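Local coordinates for exopolyphosphatase-related protein (Archaeoglobus fulgidus, PDB 3LLV) that probably binds NAD(P) or a related nucleotide through its Rossmann-type domain, one piece of a longer protein that may also bind nucleic acid, at residues Thr58-Ser61 with Phe62-Leu66; Asp80-Phe83 with Asn84-Ile87; Val103-Pro106 with Lys107-Glu110; Val127-Ala130 with Phe131-Ile135. All blocks are in the same frame, centred on the assembly; numbering follows the deposited sequence.

Overall arrangement
Six parallel strands form the sheet of this Rossmann domain, and the four contacts are local ones on helices or helix starts around it. Contacts 1, 2 and 3 follow one another through the TrkA-N domain. Contact 1 touches contact 2 where Thr58 CG2 packs on Phe83 CE1 at 3.6 Å. Contacts 2 and 3, their centres about 11 Å apart, are joined by polar links: Asp81 OD1 takes a probable hydrogen bond from Ser104 N at 2.7 Å, and Glu82 OE2 forms a salt bridge with Lys108 NZ at 2.9 Å. Contact 4, on the last helix, stands apart, its nearest atoms about 9 Å from contact 3 and about 24 Å from contact 1.

Contact 1: Thr58-Ser61 with Phe62-Leu66; sequences TDES and FYRSL
Asp59 and Phe62 meet at the start of helix 60-65 with their side chains crossing at about a right angle, the carboxylate plane turned 50° from the ring. The Asp59 carboxylate reaches forward to the first turn, with CG anti to the backbone N (chi1 172°), and OD1 then faces two amides of the helix start. Asp59 OD1 accepts a weak bond from Ser61 N at 2.9 Å and a longer, also weak one from Phe62 N at 3.5 Å. Asp59 is thus the N-cap of the helix, and neither capping bond is straight. The Phe62 ring leads away from the cap toward Val35 of strand 32-36, and Leu66 CG sits over one face, offset toward the rim.

This short helix follows strand 51-54, an outermost strand of the Rossmann sheet, and Tyr63, buried, packs against helix 81-94, touching Ile87 and Leu91. Phe62 CD2 lies 3.8 Å above one face of the Tyr63 ring, near its rim, while the phenol oxygen is hydrogen-bonded to Pro57 O.

On the outer side Arg64 runs back along the helix, its CG 3.3 Å from Glu60 O, the same oxygen that accepts from Arg64 N at 3.0 Å. Glu60 OE1 and Arg64 NH2 remain 4.4 Å apart, too far for a salt bridge. A water fills the step instead, lying in the guanidinium plane at its edge, accepting from Arg64 NE and donating to Glu60 OE1. At the other end, Phe62 O accepts from both Ser65 N and Ser65 OG, the hydroxyl at 2.6 Å.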
# COMPACT_ATOMS: atom_id res chain seq x y z
N THR A 58 -6.67 9.58 2.50
CA THR A 58 -6.10 10.90 2.82
C THR A 58 -6.76 11.49 4.08
O THR A 58 -6.43 12.57 4.52
CB THR A 58 -6.16 11.87 1.61
OG1 THR A 58 -7.51 12.29 1.40
CG2 THR A 58 -5.64 11.22 0.36
N ASP A 59 -7.64 10.72 4.70
CA ASP A 59 -8.36 11.14 5.89
C ASP A 59 -7.53 10.81 7.14
O ASP A 59 -7.42 9.66 7.51
CB ASP A 59 -9.77 10.48 5.86
CG ASP A 59 -10.59 10.66 7.14
OD1 ASP A 59 -10.21 11.43 8.05
OD2 ASP A 59 -11.67 10.02 7.21
N GLU A 60 -6.94 11.83 7.76
CA GLU A 60 -6.14 11.62 8.97
C GLU A 60 -6.93 10.96 10.10
O GLU A 60 -6.36 10.18 10.88
CB GLU A 60 -5.56 12.95 9.46
CG GLU A 60 -4.45 13.47 8.58
CD GLU A 60 -3.87 14.79 9.08
OE1 GLU A 60 -3.79 15.00 10.31
OE2 GLU A 60 -3.44 15.60 8.23
N SER A 61 -8.22 11.25 10.21
CA SER A 61 -9.02 10.62 11.26
C SER A 61 -9.15 9.11 11.07
O SER A 61 -9.29 8.37 12.05
CB SER A 61 -10.42 11.24 11.35
OG SER A 61 -10.34 12.61 11.69
N PHE A 62 -9.10 8.65 9.81
CA PHE A 62 -9.07 7.21 9.58
C PHE A 62 -7.85 6.58 10.24
O PHE A 62 -7.96 5.58 10.96
CB PHE A 62 -9.10 6.87 8.08
CG PHE A 62 -8.91 5.41 7.82
CD1 PHE A 62 -9.90 4.47 8.13
CD2 PHE A 62 -7.71 4.96 7.30
CE1 PHE A 62 -9.68 3.12 7.91
CE2 PHE A 62 -7.51 3.62 7.07
CZ PHE A 62 -8.50 2.69 7.39
N TYR A 63 -6.68 7.18 10.02
CA TYR A 63 -5.45 6.66 10.63
C TYR A 63 -5.46 6.73 12.14
O TYR A 63 -4.96 5.82 12.80
CB TYR A 63 -4.20 7.34 10.05
CG TYR A 63 -4.09 7.06 8.59
CD1 TYR A 63 -3.99 5.74 8.11
CD2 TYR A 63 -4.13 8.09 7.66
CE1 TYR A 63 -3.94 5.47 6.75
CE2 TYR A 63 -4.06 7.83 6.30
CZ TYR A 63 -3.97 6.53 5.85
OH TYR A 63 -3.95 6.32 4.49
N ARG A 64 -6.12 7.75 12.67
CA ARG A 64 -6.28 7.89 14.11
C ARG A 64 -7.22 6.84 14.73
O ARG A 64 -7.13 6.56 15.94
CB ARG A 64 -6.75 9.31 14.46
CG ARG A 64 -5.72 10.37 14.11
CD ARG A 64 -6.05 11.72 14.72
NE ARG A 64 -5.03 12.71 14.34
CZ ARG A 64 -3.84 12.85 14.90
NH1 ARG A 64 -3.45 12.08 15.92
NH2 ARG A 64 -3.02 13.78 14.44
N SER A 65 -8.09 6.24 13.91
CA SER A 65 -8.98 5.19 14.38
C SER A 65 -8.32 3.80 14.42
O SER A 65 -8.85 2.89 15.04
CB SER A 65 -10.27 5.15 13.53
OG SER A 65 -10.04 4.60 12.25
N LEU A 66 -7.17 3.66 13.77
CA LEU A 66 -6.45 2.38 13.73
C LEU A 66 -5.41 2.27 14.84
O LEU A 66 -4.87 3.28 15.30
CB LEU A 66 -5.77 2.18 12.38
CG LEU A 66 -6.62 2.13 11.11
CD1 LEU A 66 -5.70 2.18 9.89
CD2 LEU A 66 -7.51 0.89 11.07
O HOH W 1 -5.45 14.55 12.62

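Contact 2: Asp80-Phe83 with Asn84-Ile87; sequences DDEF and NLKI
Asp80 O accepts from Asn84 N at 2.9 Å to open the first turn of helix 81-94, and the same i to i+4 pattern continues with Leu85 N on Asp81 O, Lys86 N on Glu82 O and Ile87 N on Phe83 O. Before the first turn, Asp80 is the N-cap: its OD1 receives Phe83 N in a straight bond of 3.1 Å, met from above the carboxylate plane.

Among the side chains, Phe83 and Ile87 make the apolar contact, crossing obliquely. Ile87 CG1 stands 4.2 Å over one face of the ring, toward its rim, and CD1 reaches Phe83 CD2 at 3.7 Å. Asn84 turns its amide back toward the cap, CG beside the backbone N (chi1 -75°). A water bridges its OD1 to Asp80 N, while ND2 is held by Arg102 O and Gly78 O. On the outer side another water takes part with Glu82 O, Glu82 OE1 and, weakly, Lys86 NZ; Glu82 OE2 pairs with Lys108.

Capped by an aspartate and buried along Asn84 and Leu85, this is the start of the crossover helix in the beta-alpha-beta unit formed with strands 73-76 and 99-103, the repeating element of a Rossmann fold.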
# COMPACT_ATOMS: atom_id res chain seq x y z
N ASP A 80 -1.68 6.05 -8.79
CA ASP A 80 -1.74 7.51 -8.99
C ASP A 80 -0.73 8.18 -8.05
O ASP A 80 -0.97 8.24 -6.84
CB ASP A 80 -3.18 7.95 -8.68
CG ASP A 80 -3.43 9.45 -8.86
OD1 ASP A 80 -2.53 10.29 -8.67
OD2 ASP A 80 -4.60 9.79 -9.16
N ASP A 81 0.41 8.65 -8.59
CA ASP A 81 1.46 9.29 -7.78
C ASP A 81 0.94 10.43 -6.92
O ASP A 81 1.25 10.51 -5.73
CB ASP A 81 2.62 9.80 -8.66
CG ASP A 81 3.49 8.69 -9.21
OD1 ASP A 81 3.33 7.53 -8.76
OD2 ASP A 81 4.35 8.96 -10.10
N GLU A 82 0.15 11.32 -7.50
CA GLU A 82 -0.27 12.50 -6.74
C GLU A 82 -1.14 12.09 -5.55
O GLU A 82 -0.97 12.62 -4.45
CB GLU A 82 -0.92 13.55 -7.63
CG GLU A 82 0.12 14.27 -8.55
CD GLU A 82 1.37 14.76 -7.80
OE1 GLU A 82 1.22 15.47 -6.76
OE2 GLU A 82 2.51 14.47 -8.26
N PHE A 83 -1.99 11.10 -5.77
CA PHE A 83 -2.83 10.57 -4.71
C PHE A 83 -2.02 9.87 -3.63
O PHE A 83 -2.26 10.07 -2.43
CB PHE A 83 -3.93 9.65 -5.26
CG PHE A 83 -5.07 9.43 -4.31
CD1 PHE A 83 -5.78 10.51 -3.77
CD2 PHE A 83 -5.48 8.14 -3.97
CE1 PHE A 83 -6.83 10.31 -2.90
CE2 PHE A 83 -6.55 7.93 -3.09
CZ PHE A 83 -7.22 9.01 -2.56
N ASN A 84 -1.03 9.08 -4.05
CA ASN A 84 -0.17 8.37 -3.11
C ASN A 84 0.61 9.33 -2.21
O ASN A 84 0.84 9.05 -1.05
CB ASN A 84 0.80 7.43 -3.85
CG ASN A 84 0.12 6.19 -4.38
OD1 ASN A 84 -1.10 6.00 -4.25
ND2 ASN A 84 0.90 5.32 -5.02
N LEU A 85 1.00 10.49 -2.76
CA LEU A 85 1.77 11.46 -1.98
C LEU A 85 0.85 12.05 -0.91
O LEU A 85 1.25 12.20 0.26
CB LEU A 85 2.38 12.54 -2.90
CG LEU A 85 3.31 13.52 -2.22
CD1 LEU A 85 4.58 12.80 -1.70
CD2 LEU A 85 3.73 14.59 -3.21
N LYS A 86 -0.39 12.33 -1.30
CA LYS A 86 -1.39 12.83 -0.36
C LYS A 86 -1.65 11.82 0.74
O LYS A 86 -1.78 12.20 1.93
CB LYS A 86 -2.67 13.20 -1.09
CG LYS A 86 -2.59 14.52 -1.81
CD LYS A 86 -3.89 14.75 -2.58
CE LYS A 86 -4.10 16.22 -2.89
NZ LYS A 86 -2.98 16.81 -3.67
N ILE A 87 -1.71 10.54 0.37
CA ILE A 87 -1.94 9.48 1.34
C ILE A 87 -0.78 9.40 2.33
O ILE A 87 -0.98 9.36 3.56
CB ILE A 87 -2.10 8.11 0.64
CG1 ILE A 87 -3.42 8.07 -0.16
CG2 ILE A 87 -1.98 6.98 1.65
CD1 ILE A 87 -3.48 6.91 -1.13
O HOH W 2 -3.01 5.82 -6.23
O HOH W 3 0.05 15.20 -4.28

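Contact 3: Val103-Pro106 with Lys107-Glu110; sequences VSSP and KKKE
Ser105 meets the chain of Lys108, and this is the close-packed part of the turn. Ser105 CB rests 3.8 Å from both CG and CD of Lys108, and Lys108 CB lies 3.4 Å from Ser105 O. Lys108 runs extended past the serine, so the aliphatic chain does the touching and the ammonium goes on toward Glu82 of helix 81-94. The approach of Ser105 OG to Lys107 CG belongs to one of two serine conformers and is doubtful. Val103 CG1 adds a looser touch, 4.1 Å from Lys108 CB, the two side chains crossing at a slant.

The backbone closes here as well. Lys108 N donates to Ser105 O at 2.9 Å, and Lys109 N to Pro106 O at 3.2 Å in a nearly straight bond (170°); both donors approach from above the carbonyl plane.

Toward solvent the packing thins. Pro106, Lys107 and Glu110 are exposed, and a water completes the outer side, donating to Pro106 O and accepting from Glu110 N. Behind the turn, Asp81 OD2 accepts from Ser105 N, tying the loop to helix 81-94. It is the link from strand 99-103 into helix 109-114, a strand-to-helix connection of the parallel Rossmann sheet.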
# COMPACT_ATOMS: atom_id res chain seq x y z
N VAL A 103 5.57 4.28 -6.69
CA VAL A 103 5.75 5.53 -7.42
C VAL A 103 5.95 5.17 -8.89
O VAL A 103 6.74 4.30 -9.22
CB VAL A 103 6.95 6.30 -6.85
CG1 VAL A 103 7.30 7.56 -7.68
CG2 VAL A 103 6.67 6.69 -5.40
N SER A 104 5.20 5.83 -9.77
CA SER A 104 5.30 5.55 -11.20
C SER A 104 6.37 6.39 -11.91
O SER A 104 6.99 5.94 -12.88
CB SER A 104 3.92 5.67 -11.88
OG SER A 104 3.56 7.01 -12.20
N SER A 105 6.59 7.61 -11.44
CA SER A 105 7.48 8.57 -12.09
C SER A 105 8.83 8.60 -11.37
O SER A 105 8.88 9.06 -10.23
CB SER A 105 6.81 9.95 -12.02
OG SER A 105 7.50 10.92 -12.77
N PRO A 106 9.93 8.14 -12.03
CA PRO A 106 11.21 8.22 -11.33
C PRO A 106 11.59 9.61 -10.81
O PRO A 106 12.23 9.70 -9.78
CB PRO A 106 12.23 7.77 -12.39
CG PRO A 106 11.48 6.89 -13.30
CD PRO A 106 10.01 7.27 -13.23
N LYS A 107 11.23 10.68 -11.52
CA LYS A 107 11.56 12.02 -11.05
C LYS A 107 10.96 12.35 -9.67
O LYS A 107 11.44 13.24 -8.97
CB LYS A 107 11.15 13.10 -12.07
CG LYS A 107 9.63 13.29 -12.17
CD LYS A 107 9.31 14.29 -13.29
CE LYS A 107 7.81 14.47 -13.49
NZ LYS A 107 7.52 15.70 -14.28
N LYS A 108 9.92 11.60 -9.29
CA LYS A 108 9.18 11.85 -8.05
C LYS A 108 9.70 11.07 -6.85
O LYS A 108 9.21 11.27 -5.74
CB LYS A 108 7.67 11.59 -8.26
CG LYS A 108 7.06 12.54 -9.30
CD LYS A 108 5.55 12.40 -9.42
CE LYS A 108 5.05 13.38 -10.51
NZ LYS A 108 3.57 13.40 -10.69
N LYS A 109 10.70 10.21 -7.05
CA LYS A 109 11.17 9.36 -5.95
C LYS A 109 11.60 10.20 -4.73
O LYS A 109 11.20 9.92 -3.59
CB LYS A 109 12.30 8.41 -6.41
CG LYS A 109 12.77 7.42 -5.35
CD LYS A 109 13.88 6.51 -5.87
CE LYS A 109 14.61 5.80 -4.74
NZ LYS A 109 15.77 4.98 -5.20
N GLU A 110 12.38 11.25 -4.99
CA GLU A 110 12.95 12.06 -3.92
C GLU A 110 11.88 12.72 -3.06
O GLU A 110 11.97 12.70 -1.83
CB GLU A 110 13.91 13.12 -4.47
CG GLU A 110 14.60 13.96 -3.37
CD GLU A 110 15.40 13.12 -2.35
OE1 GLU A 110 15.78 11.97 -2.67
OE2 GLU A 110 15.68 13.64 -1.24
O HOH W 4 13.78 11.55 -7.72

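Contact 4: Val127-Ala130 with Phe131-Ile135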
# COMPACT_ATOMS: atom_id res chain seq x y z
N VAL A 127 9.39 -3.54 -12.80
CA VAL A 127 9.22 -4.14 -14.13
C VAL A 127 10.58 -4.63 -14.65
O VAL A 127 10.71 -5.76 -15.14
CB VAL A 127 8.56 -3.15 -15.10
CG1 VAL A 127 8.67 -3.64 -16.56
CG2 VAL A 127 7.05 -3.00 -14.73
N LYS A 128 11.60 -3.78 -14.54
CA LYS A 128 12.94 -4.18 -14.96
C LYS A 128 13.35 -5.49 -14.25
O LYS A 128 13.80 -6.41 -14.91
CB LYS A 128 13.94 -3.07 -14.64
CG LYS A 128 15.41 -3.38 -14.93
CD LYS A 128 16.30 -2.24 -14.41
CE LYS A 128 16.53 -2.32 -12.90
NZ LYS A 128 17.12 -1.09 -12.37
N GLN A 129 13.18 -5.57 -12.93
CA GLN A 129 13.62 -6.75 -12.20
C GLN A 129 12.85 -8.00 -12.62
O GLN A 129 13.42 -9.08 -12.72
CB GLN A 129 13.58 -6.55 -10.67
CG GLN A 129 14.95 -6.12 -10.10
CD GLN A 129 16.11 -6.99 -10.61
OE1 GLN A 129 16.07 -8.23 -10.53
NE2 GLN A 129 17.13 -6.34 -11.18
N ALA A 130 11.57 -7.82 -12.92
CA ALA A 130 10.75 -8.93 -13.40
C ALA A 130 11.26 -9.48 -14.73
O ALA A 130 11.40 -10.71 -14.90
CB ALA A 130 9.25 -8.53 -13.47
N PHE A 131 11.56 -8.57 -15.67
CA PHE A 131 12.22 -8.95 -16.94
C PHE A 131 13.53 -9.66 -16.68
O PHE A 131 13.79 -10.73 -17.26
CB PHE A 131 12.46 -7.72 -17.82
CG PHE A 131 11.29 -7.37 -18.74
CD1 PHE A 131 11.24 -7.84 -20.05
CD2 PHE A 131 10.25 -6.56 -18.29
CE1 PHE A 131 10.17 -7.50 -20.91
CE2 PHE A 131 9.17 -6.24 -19.15
CZ PHE A 131 9.15 -6.71 -20.46
N MSE A 132 14.37 -9.09 -15.81
CA MSE A 132 15.67 -9.69 -15.52
C MSE A 132 15.55 -11.10 -14.95
O MSE A 132 16.32 -11.98 -15.32
CB MSE A 132 16.51 -8.81 -14.59
CG MSE A 132 16.92 -7.51 -15.22
SE MSE A 132 18.07 -7.71 -16.82
CE MSE A 132 19.65 -8.58 -16.04
N ASP A 133 14.60 -11.30 -14.03
CA ASP A 133 14.39 -12.61 -13.42
C ASP A 133 14.04 -13.66 -14.47
O ASP A 133 14.55 -14.79 -14.43
CB ASP A 133 13.29 -12.57 -12.35
CG ASP A 133 13.71 -11.82 -11.08
OD1 ASP A 133 14.91 -11.53 -10.87
OD2 ASP A 133 12.80 -11.53 -10.28
N LYS A 134 13.15 -13.29 -15.39
CA LYS A 134 12.80 -14.18 -16.50
C LYS A 134 13.99 -14.45 -17.45
O LYS A 134 14.23 -15.61 -17.83
CB LYS A 134 11.55 -13.65 -17.23
CG LYS A 134 10.29 -13.77 -16.37
CD LYS A 134 9.02 -13.26 -17.06
CE LYS A 134 7.75 -13.76 -16.34
NZ LYS A 134 7.54 -13.11 -15.01
N ILE A 135 14.75 -13.41 -17.79
CA ILE A 135 15.95 -13.56 -18.64
C ILE A 135 17.01 -14.48 -18.00
O ILE A 135 17.59 -15.34 -18.67
CB ILE A 135 16.59 -12.18 -18.99
CG1 ILE A 135 15.65 -11.39 -19.90
CG2 ILE A 135 17.95 -12.36 -19.69
CD1 ILE A 135 15.98 -9.93 -20.03
O HOH W 5 9.81 -12.64 -13.23
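Gln129 O receives Asp133 N at 2.8 Å, the shortest of four successive i to i+4 backbone bonds between these segments. The Asp133 carboxylate folds back beside the same carbonyl, CG lying beside its own backbone N (chi1 -72°) and only 3.2 Å from Gln129 O. Gln129 bends at chi2 and brings OE1 to 3.5 Å from Asp133 OD1. The two side chains cross at about a right angle, with amide and carboxylate planes 65° apart. As modelled, two acceptor oxygens face each other there.

Two residues earlier, Val127 and Phe131 lie side by side and point the same way. The valine's CG1 touches the ring at CE2, 3.7 Å away, and is just as near CD2. Val127 O sits in the plane of that ring at its edge, 3.3 Å from CD2, while also accepting from Phe131 N in an almost straight bond (175°).

All of this belongs to helix 123-137, which follows the outermost strand 119-122 and is the last helix of the modelled chain; the residues in contact lie mostly on the surface, and many of them touch neighbours in the crystal. Met132, present as selenomethionine, bends at chi2 and chi3, its CG close to Lys128 O while the selenium end leads away.

One residue further on, Ala130 O accepts from Lys134 N and also from a water. That water in turn accepts from Lys134 NZ at 2.9 Å, and the bend at the last torsion of the lysine turns NZ toward it.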